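Local coordinates for protein benzoylformate decarboxylase (Mycobacterium smegmatis, PDB 4Q9D) that belongs to the thiamine pyrophosphate-dependent enzyme family and carries a magnesium ion in its C-terminal cofactor-binding domain, at residues A187-Q192 with D312-D317. Sequence-based numbering, arbitrary orientation.
Sequences AERLAQ and DSLVGD
R189, on the first turn of helix 187-199, reaches over to strand 312-315 and grips the backbone oxygen of S313 side-on with two nitrogens. NE and NH2 of R189 each lie 2.9 Å from S313 O, with N-H...O angles of 151° and 143°. The oxygen sits in the guanidinium plane, while both donors approach from one face of the carbonyl plane, tilted out of it. CG of R189 is anti to the backbone N (chi1 -176°), and the chain stays extended to NE, sliding past L314 in the opposite direction; R189 CD is 3.9 Å from L314 CB. L314 turns CD2 to the helix backbone, 3.8 Å from L190 CA, and meets L190 CD1 at 3.9 Å. P185 touches both leucines, and helix 318-328 packs on L190. The strand is one of the two outermost of this chain's parallel sheet in the central domain, and its S313 also makes backbone hydrogen bonds to a second subunit. The arginine thus joins the helix, this strand and the subunit interface; D312 OD1, 4.6 Å from R189 NH2, probably adds a weak electrostatic attraction, with S178 OG of the second subunit hydrogen-bonded to both atoms.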
ATOM      1  N   ALA B 187     -22.209  25.480 -13.222  1.00 21.41           N
ATOM      2  CA  ALA B 187     -23.262  25.982 -14.117  1.00 26.65           C
ATOM      3  C   ALA B 187     -22.676  26.654 -15.356  1.00 27.70           C
ATOM      4  O   ALA B 187     -23.199  26.551 -16.467  1.00 28.36           O
ATOM      5  CB  ALA B 187     -24.230  26.956 -13.352  1.00 25.39           C
ATOM      6  N   GLU B 188     -21.558  27.332 -15.173  1.00 26.78           N
ATOM      7  CA  GLU B 188     -20.929  28.000 -16.296  1.00 25.29           C
ATOM      8  C   GLU B 188     -20.320  27.005 -17.283  1.00 30.69           C
ATOM      9  O   GLU B 188     -20.318  27.235 -18.503  1.00 28.84           O
ATOM     10  CB  GLU B 188     -19.882  28.979 -15.770  1.00 30.66           C
ATOM     11  CG  GLU B 188     -18.737  29.256 -16.706  1.00 45.11           C
ATOM     12  CD  GLU B 188     -17.678  30.145 -16.055  1.00 72.10           C
ATOM     13  OE1 GLU B 188     -16.468  29.881 -16.270  1.00 61.47           O
ATOM     14  OE2 GLU B 188     -18.063  31.096 -15.324  1.00 71.27           O
ATOM     15  N   ARG B 189     -19.821  25.880 -16.776  1.00 27.07           N
ATOM     16  CA  ARG B 189     -19.260  24.873 -17.665  1.00 24.66           C
ATOM     17  C   ARG B 189     -20.407  24.105 -18.330  1.00 24.19           C
ATOM     18  O   ARG B 189     -20.323  23.759 -19.500  1.00 24.91           O
ATOM     19  CB  ARG B 189     -18.297  23.925 -16.922  1.00 31.24           C
ATOM     20  CG  ARG B 189     -17.567  22.859 -17.793  1.00 22.27           C
ATOM     21  CD  ARG B 189     -16.351  22.241 -17.040  1.00 24.67           C
ATOM     22  NE  ARG B 189     -15.602  21.299 -17.875  1.00 23.39           N
ATOM     23  CZ  ARG B 189     -14.776  21.651 -18.850  1.00 26.41           C
ATOM     24  NH1 ARG B 189     -14.568  22.940 -19.128  1.00 26.70           N
ATOM     25  NH2 ARG B 189     -14.164  20.713 -19.566  1.00 23.81           N
ATOM     26  N   LEU B 190     -21.467  23.821 -17.577  1.00 21.54           N
ATOM     27  CA  LEU B 190     -22.598  23.107 -18.137  1.00 24.74           C
ATOM     28  C   LEU B 190     -23.227  23.948 -19.263  1.00 29.92           C
ATOM     29  O   LEU B 190     -23.581  23.405 -20.298  1.00 28.21           O
ATOM     30  CB  LEU B 190     -23.639  22.794 -17.075  1.00 22.03           C
ATOM     31  CG  LEU B 190     -24.799  21.901 -17.551  1.00 28.37           C
ATOM     32  CD1 LEU B 190     -24.317  20.468 -17.801  1.00 24.69           C
ATOM     33  CD2 LEU B 190     -25.912  21.887 -16.510  1.00 27.91           C
ATOM     34  N   ALA B 191     -23.328  25.269 -19.060  1.00 25.36           N
ATOM     35  CA  ALA B 191     -23.836  26.178 -20.098  1.00 26.88           C
ATOM     36  C   ALA B 191     -22.917  26.157 -21.318  1.00 28.36           C
ATOM     37  O   ALA B 191     -23.386  26.185 -22.449  1.00 30.82           O
ATOM     38  CB  ALA B 191     -24.024  27.630 -19.566  1.00 26.28           C
ATOM     39  N   GLN B 192     -21.606  26.086 -21.100  1.00 29.37           N
ATOM     40  CA  GLN B 192     -20.702  25.953 -22.236  1.00 24.22           C
ATOM     41  C   GLN B 192     -20.997  24.678 -23.020  1.00 29.92           C
ATOM     42  O   GLN B 192     -20.952  24.699 -24.246  1.00 29.09           O
ATOM     43  CB  GLN B 192     -19.227  25.959 -21.806  1.00 32.88           C
ATOM     44  CG  GLN B 192     -18.669  27.339 -21.469  1.00 44.78           C
ATOM     45  CD  GLN B 192     -17.355  27.304 -20.661  1.00 51.63           C
ATOM     46  OE1 GLN B 192     -16.761  26.240 -20.420  1.00 39.79           O
ATOM     47  NE2 GLN B 192     -16.914  28.485 -20.222  1.00 48.81           N
ATOM     48  N   ASP B 312     -13.950  16.607 -23.774  1.00 25.46           N
ATOM     49  CA  ASP B 312     -14.058  17.563 -22.682  1.00 22.52           C
ATOM     50  C   ASP B 312     -15.099  17.042 -21.712  1.00 23.83           C
ATOM     51  O   ASP B 312     -16.196  16.636 -22.120  1.00 22.63           O
ATOM     52  CB  ASP B 312     -14.442  18.954 -23.219  1.00 22.32           C
ATOM     53  CG  ASP B 312     -13.388  19.511 -24.140  1.00 25.61           C
ATOM     54  OD1 ASP B 312     -12.258  19.795 -23.676  1.00 30.54           O
ATOM     55  OD2 ASP B 312     -13.673  19.650 -25.336  1.00 30.66           O
ATOM     56  N   SER B 313     -14.770  17.069 -20.424  1.00 21.61           N
ATOM     57  CA  SER B 313     -15.639  16.453 -19.435  1.00 21.12           C
ATOM     58  C   SER B 313     -16.027  17.438 -18.340  1.00 21.00           C
ATOM     59  O   SER B 313     -15.364  18.452 -18.131  1.00 23.77           O
ATOM     60  CB  SER B 313     -14.912  15.268 -18.781  1.00 22.07           C
ATOM     61  OG  SER B 313     -13.677  15.706 -18.209  1.00 25.34           O
ATOM     62  N   LEU B 314     -17.096  17.116 -17.622  1.00 23.00           N
ATOM     63  CA  LEU B 314     -17.407  17.827 -16.405  1.00 29.03           C
ATOM     64  C   LEU B 314     -17.962  16.841 -15.386  1.00 22.37           C
ATOM     65  O   LEU B 314     -18.533  15.823 -15.753  1.00 23.93           O
ATOM     66  CB  LEU B 314     -18.385  18.989 -16.658  1.00 27.25           C
ATOM     67  CG  LEU B 314     -19.865  18.782 -16.962  1.00 22.58           C
ATOM     68  CD1 LEU B 314     -20.637  18.481 -15.707  1.00 22.66           C
ATOM     69  CD2 LEU B 314     -20.448  20.048 -17.641  1.00 24.15           C
ATOM     70  N   VAL B 315     -17.778  17.163 -14.115  1.00 21.81           N
ATOM     71  CA  VAL B 315     -18.189  16.289 -13.017  1.00 21.23           C
ATOM     72  C   VAL B 315     -19.452  16.858 -12.434  1.00 24.15           C
ATOM     73  O   VAL B 315     -19.551  18.078 -12.225  1.00 22.59           O
ATOM     74  CB  VAL B 315     -17.120  16.237 -11.893  1.00 22.28           C
ATOM     75  CG1 VAL B 315     -17.635  15.442 -10.729  1.00 16.15           C
ATOM     76  CG2 VAL B 315     -15.782  15.665 -12.433  1.00 19.28           C
ATOM     77  N   GLY B 316     -20.426  15.987 -12.201  1.00 19.91           N
ATOM     78  CA  GLY B 316     -21.659  16.392 -11.558  1.00 22.93           C
ATOM     79  C   GLY B 316     -22.630  15.245 -11.590  1.00 24.12           C
ATOM     80  O   GLY B 316     -22.481  14.327 -12.408  1.00 24.29           O
ATOM     81  N   ASP B 317     -23.621  15.289 -10.710  1.00 18.96           N
ATOM     82  CA  ASP B 317     -24.690  14.302 -10.708  1.00 23.49           C
ATOM     83  C   ASP B 317     -25.385  14.265 -12.070  1.00 23.66           C
ATOM     84  O   ASP B 317     -25.718  15.310 -12.618  1.00 22.84           O
ATOM     85  CB  ASP B 317     -25.703  14.660  -9.624  1.00 21.15           C
ATOM     86  CG  ASP B 317     -26.836  13.656  -9.526  1.00 25.99           C
ATOM     87  OD1 ASP B 317     -26.700  12.671  -8.741  1.00 25.22           O
ATOM     88  OD2 ASP B 317     -27.870  13.855 -10.225  1.00 22.03           O
TER